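Local coordinates for putative pectin lyase (Geobacillus virus E2, PDB 7CHU) that serves as the tailspike of a thermophilic deep-sea bacteriophage, probably recognising and perhaps cleaving polysaccharide on the surface of its Geobacillus host, at the interface of chains A and B. Sequence-based numbering; all coordinates share one arbitrary frame. Chains: chain A/B, Putative pectin lyase.

Contact 1: the interface of chains A and B. Residues chain A 442, 471; chain B 432, 434, 450-452, 464.
A:Leu471 reaches across from the loop just after strand 464-469 and spreads its branches over three pieces of chain B: the ring of B:Phe434, the end of strand 446-451 and the side chain of B:Asn452. Most of what is seen here is van der Waals contact. CG of A:Leu471, placed opposite the carbonyl carbon (chi1 -76°), lies 3.9 Å from CZ of B:Phe434, and the two side chains meet at a slant. From there the methyls part. CD2 of A:Leu471 goes to the backbone, 3.7 Å from the carbonyl carbon C of B:Gly450, while CD1 turns to B:Asn452, with B:Thr464 lying beyond CD2 as a more distant neighbour. Further along, A:Thr442 adds its methyl: CG2 sits 3.9 Å from CB of B:Ala432.

Among the residues here, polar groups meet carbon at van der Waals distance. The amide oxygen OD1 of B:Asn452 lies 3.4 Å from CD1 of A:Leu471, and it also lies near CG2 of A:Thr442, whose side chain runs roughly perpendicular to the asparagine. The backbone N of A:Leu471 comes to the rim of the B:Phe434 ring, in the ring plane, 3.8 Å from CE1; this is a contact at an edge and not an approach over a face.

Together the two loop residues of chain A pack against the chain B surface, and probably help hold neighbouring subunits together towards the C-terminal part of the trimeric spike.

Contact 2: the interface of chains A and B. Residues chain A 7-9, 30; chain B 51-53.
The N-terminal region of the tailspike, probably its head domain, supplies both sides: from chain A the loop following strand 5-6 and the end of strand 27-30, from chain B strand 48-54. A:Pro9 lays its ring against the side chain of B:Leu51, crossing it at about a right angle, with CD of the proline 3.8 Å from CG of the leucine. B:Leu51 offers this branch point because its CG swings away from its own backbone N (chi1 -178°), which also brings CD2 against CG of the same proline.

Beside this apolar pair a water bridges the chains. It takes a nearly straight hydrogen bond from the backbone N of A:Met30 (2.7 Å from N to the water oxygen, 167° at the hydrogen). The carbonyl O of A:Leu7 and that of B:Thr52, each 2.7 Å from the water oxygen, can only accept, so the water probably donates to them and one molecule ties two segments of chain A to the chain B strand.

On the far side of B:Thr52, A:Met30 runs out extended and then bends at its last torsion (chi3 -70°), hooking CE over B:Gln53. CE of A:Met30 lies 3.6 Å from CG of B:Gln53, and SD rests near its CB. At the other end OD1 of A:Asn8 is modelled 2.9 Å from the carbonyl O of B:Leu51; two acceptors meet there, which is doubtful, and an amide turned over to present ND2 would make better chemical sense.

Contact 3: the interface of chains A and B. Residues chain A 411, 413, 438; chain B 402-403, 413-414, 434-435.
Two chain A side chains, A:Leu411 and A:Ile438, converge on B:Leu413, whose CB takes a methyl from each: CD2 of the leucine at 3.9 Å and CD1 of the isoleucine at 4.0 Å. A:Ile438 crosses B:Leu413 at about a right angle. The partner copy, A:Leu413, approaches more loosely, its CD1 4.2 Å from CD2 of B:Leu413, so the same position of strand 410-415 meets itself across the chains.

Outward from this greasy centre the methyls press against backbone carbonyls of chain B. CD1 of A:Ile438 touches O of B:Leu413, while CG2, the branch opposite its own backbone N, lies 3.4 Å from O of B:Phe434 and also faces CA of B:Gly435. One side chain therefore spans strands 410-415 and 433-438. A:Leu411 does likewise on the other flank: with CG carried away from its backbone N (chi1 167°), CD2 lies 3.4 Å from O of B:Tyr403 and near O of B:Phe414.

At the rim, B:Ser402 meets the base of the same leucine, CB beside CB. Its hydroxyl OG stands 4.1 Å from the backbone N of A:Leu411, too far for a hydrogen bond.

Contact 1: the interface of chains A and B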
# COMPACT_ATOMS: atom_id res chain seq x y z
N THR A 442 14.42 -6.51 43.31
CA THR A 442 13.84 -6.22 44.62
C THR A 442 14.46 -5.02 45.30
O THR A 442 13.88 -4.50 46.26
CB THR A 442 14.02 -7.43 45.55
OG1 THR A 442 15.41 -7.75 45.60
CG2 THR A 442 13.24 -8.64 45.05
N LEU A 471 8.87 -4.76 47.86
CA LEU A 471 8.16 -5.82 48.53
C LEU A 471 8.37 -5.79 50.03
O LEU A 471 7.58 -6.38 50.77
CB LEU A 471 8.59 -7.19 48.00
CG LEU A 471 8.00 -7.54 46.63
CD1 LEU A 471 8.86 -8.60 45.95
CD2 LEU A 471 6.57 -8.01 46.76
N ALA B 432 12.16 -10.40 39.81
CA ALA B 432 10.93 -10.00 40.48
C ALA B 432 10.01 -9.25 39.51
O ALA B 432 10.37 -8.96 38.37
CB ALA B 432 11.26 -9.12 41.68
N PHE B 434 7.19 -5.84 39.34
CA PHE B 434 6.65 -4.65 39.99
C PHE B 434 5.72 -3.92 39.03
O PHE B 434 5.83 -4.05 37.82
CB PHE B 434 7.77 -3.73 40.47
CG PHE B 434 8.47 -4.28 41.67
CD1 PHE B 434 7.90 -4.16 42.92
CD2 PHE B 434 9.66 -4.98 41.55
CE1 PHE B 434 8.52 -4.70 44.03
CE2 PHE B 434 10.27 -5.54 42.66
CZ PHE B 434 9.71 -5.39 43.89
N GLY B 450 3.66 -5.95 43.53
CA GLY B 450 4.89 -6.67 43.25
C GLY B 450 4.77 -8.16 43.52
O GLY B 450 3.80 -8.63 44.11
N ALA B 451 5.79 -8.89 43.08
CA ALA B 451 5.87 -10.33 43.32
C ALA B 451 7.33 -10.73 43.23
O ALA B 451 8.06 -10.17 42.40
CB ALA B 451 5.05 -11.12 42.30
N ASN B 452 7.76 -11.67 44.08
CA ASN B 452 9.15 -12.13 44.04
C ASN B 452 9.44 -12.92 42.77
O ASN B 452 8.54 -13.44 42.09
CB ASN B 452 9.47 -13.00 45.26
CG ASN B 452 9.83 -12.18 46.47
OD1 ASN B 452 10.76 -11.35 46.44
ND2 ASN B 452 9.05 -12.34 47.53
N THR B 464 1.18 -9.01 45.12
CA THR B 464 1.00 -8.39 46.43
C THR B 464 0.80 -6.89 46.27
O THR B 464 1.65 -6.22 45.67
CB THR B 464 2.22 -8.63 47.33
OG1 THR B 464 2.48 -10.03 47.45
CG2 THR B 464 2.01 -8.02 48.71

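Contact 2: the interface of chains A and B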
# COMPACT_ATOMS: atom_id res chain seq x y z
N LEU A 7 5.55 -18.02 -62.04
CA LEU A 7 6.24 -17.52 -63.22
C LEU A 7 6.05 -16.00 -63.32
O LEU A 7 5.27 -15.40 -62.58
CB LEU A 7 5.74 -18.23 -64.48
CG LEU A 7 5.70 -19.77 -64.43
CD1 LEU A 7 4.87 -20.34 -65.57
CD2 LEU A 7 7.10 -20.40 -64.42
N ASN A 8 6.80 -15.39 -64.24
CA ASN A 8 6.67 -13.96 -64.46
C ASN A 8 5.27 -13.64 -64.96
O ASN A 8 4.72 -14.39 -65.79
CB ASN A 8 7.71 -13.44 -65.46
CG ASN A 8 9.13 -13.56 -64.93
OD1 ASN A 8 9.45 -13.08 -63.84
ND2 ASN A 8 9.99 -14.21 -65.71
N PRO A 9 4.65 -12.57 -64.49
CA PRO A 9 3.29 -12.24 -64.93
C PRO A 9 3.25 -11.95 -66.42
O PRO A 9 4.28 -11.70 -67.05
CB PRO A 9 2.93 -10.99 -64.11
CG PRO A 9 4.26 -10.42 -63.70
CD PRO A 9 5.16 -11.61 -63.50
N MET A 30 0.11 -14.74 -62.81
CA MET A 30 -0.92 -13.72 -62.73
C MET A 30 -0.95 -12.96 -64.05
O MET A 30 0.10 -12.70 -64.65
CB MET A 30 -0.63 -12.74 -61.58
CG MET A 30 -1.54 -11.54 -61.55
SD MET A 30 -1.08 -10.38 -60.25
CE MET A 30 -1.53 -11.29 -58.78
N LEU B 51 10.26 -11.45 -60.26
CA LEU B 51 8.95 -10.84 -60.43
C LEU B 51 7.89 -11.94 -60.53
O LEU B 51 8.01 -12.84 -61.36
CB LEU B 51 8.93 -9.96 -61.68
CG LEU B 51 7.63 -9.22 -61.96
CD1 LEU B 51 7.39 -8.12 -60.91
CD2 LEU B 51 7.59 -8.64 -63.38
N THR B 52 6.85 -11.86 -59.69
CA THR B 52 5.78 -12.85 -59.67
C THR B 52 4.40 -12.25 -59.83
O THR B 52 3.48 -12.96 -60.26
CB THR B 52 5.82 -13.67 -58.36
OG1 THR B 52 5.50 -12.82 -57.25
CG2 THR B 52 7.20 -14.29 -58.13
N GLN B 53 4.20 -10.99 -59.46
CA GLN B 53 2.89 -10.36 -59.53
C GLN B 53 3.07 -8.88 -59.82
O GLN B 53 4.17 -8.34 -59.68
CB GLN B 53 2.08 -10.51 -58.22
CG GLN B 53 1.90 -11.92 -57.71
CD GLN B 53 1.27 -11.95 -56.32
OE1 GLN B 53 0.40 -11.16 -55.99
NE2 GLN B 53 1.75 -12.86 -55.49
O HOH W 1 2.73 -14.37 -62.44

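Contact 3: the interface of chains A and B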
# COMPACT_ATOMS: atom_id res chain seq x y z
N LEU A 411 10.80 -0.04 33.06
CA LEU A 411 9.75 0.72 32.39
C LEU A 411 9.68 2.10 33.04
O LEU A 411 9.51 2.20 34.26
CB LEU A 411 8.40 0.01 32.48
CG LEU A 411 7.13 0.78 32.12
CD1 LEU A 411 7.20 1.34 30.70
CD2 LEU A 411 5.89 -0.10 32.29
N LEU A 413 8.54 6.39 33.01
CA LEU A 413 7.62 7.45 32.63
C LEU A 413 8.28 8.74 33.09
O LEU A 413 8.25 9.06 34.28
CB LEU A 413 6.25 7.26 33.28
CG LEU A 413 5.45 5.97 32.99
CD1 LEU A 413 5.49 5.65 31.51
CD2 LEU A 413 5.92 4.79 33.81
N ILE A 438 10.11 1.65 36.83
CA ILE A 438 9.57 0.41 37.38
C ILE A 438 10.52 -0.73 37.03
O ILE A 438 10.67 -1.07 35.85
CB ILE A 438 8.15 0.15 36.86
CG1 ILE A 438 7.24 1.35 37.18
CG2 ILE A 438 7.59 -1.15 37.38
CD1 ILE A 438 5.93 1.30 36.40
N SER B 402 8.40 -4.94 29.49
CA SER B 402 7.84 -3.70 29.97
C SER B 402 6.47 -3.53 29.32
O SER B 402 6.39 -3.50 28.08
CB SER B 402 8.75 -2.52 29.60
OG SER B 402 10.07 -2.71 30.08
N TYR B 403 5.41 -3.40 30.12
CA TYR B 403 4.06 -3.47 29.57
C TYR B 403 3.19 -2.31 30.01
O TYR B 403 3.20 -1.90 31.18
CB TYR B 403 3.33 -4.77 29.93
CG TYR B 403 4.10 -6.04 29.64
CD1 TYR B 403 4.55 -6.35 28.36
CD2 TYR B 403 4.32 -6.95 30.64
CE1 TYR B 403 5.25 -7.55 28.11
CE2 TYR B 403 5.00 -8.12 30.41
CZ TYR B 403 5.45 -8.43 29.15
OH TYR B 403 6.13 -9.62 28.96
N LEU B 413 0.85 -0.29 34.50
CA LEU B 413 2.18 -0.16 33.92
C LEU B 413 3.04 -1.15 34.68
O LEU B 413 3.42 -0.88 35.82
CB LEU B 413 2.69 1.26 34.08
CG LEU B 413 1.64 2.16 33.41
CD1 LEU B 413 0.87 2.97 34.44
CD2 LEU B 413 2.30 3.03 32.39
N PHE B 414 3.36 -2.27 34.04
CA PHE B 414 3.94 -3.43 34.72
C PHE B 414 5.31 -3.76 34.14
O PHE B 414 5.54 -3.62 32.93
CB PHE B 414 3.01 -4.66 34.56
CG PHE B 414 1.87 -4.72 35.54
CD1 PHE B 414 1.63 -3.66 36.42
CD2 PHE B 414 1.06 -5.84 35.60
CE1 PHE B 414 0.60 -3.73 37.35
CE2 PHE B 414 0.03 -5.91 36.51
CZ PHE B 414 -0.20 -4.87 37.39
N PHE B 434 7.19 -5.84 39.34
CA PHE B 434 6.65 -4.65 39.99
C PHE B 434 5.72 -3.92 39.03
O PHE B 434 5.83 -4.05 37.82
CB PHE B 434 7.77 -3.73 40.47
CG PHE B 434 8.47 -4.28 41.67
CD1 PHE B 434 7.90 -4.16 42.92
CD2 PHE B 434 9.66 -4.98 41.55
CE1 PHE B 434 8.52 -4.70 44.03
CE2 PHE B 434 10.27 -5.54 42.66
CZ PHE B 434 9.71 -5.39 43.89
N GLY B 435 4.81 -3.14 39.60
CA GLY B 435 3.99 -2.33 38.72
C GLY B 435 3.10 -1.38 39.49
O GLY B 435 3.06 -1.37 40.72

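Contact 1 and contact 3 are neighbours, about 12 Å between the centres of their C-alpha atoms, and both use B:Phe434: its ring serves contact 1, its CB and backbone carbonyl contact 3. That residue lies near the start of strand 433-438, so the two patches are probably parts of one seam. Contact 2 lies far off in the N-terminal region, C-alpha centre to C-alpha centre about 106 Å from contact 1 and about 97 Å from contact 3. Chains A and B thus touch there and again far along towards the C-terminal part, which fits the deposited trimer and probably helps keep its subunits in register.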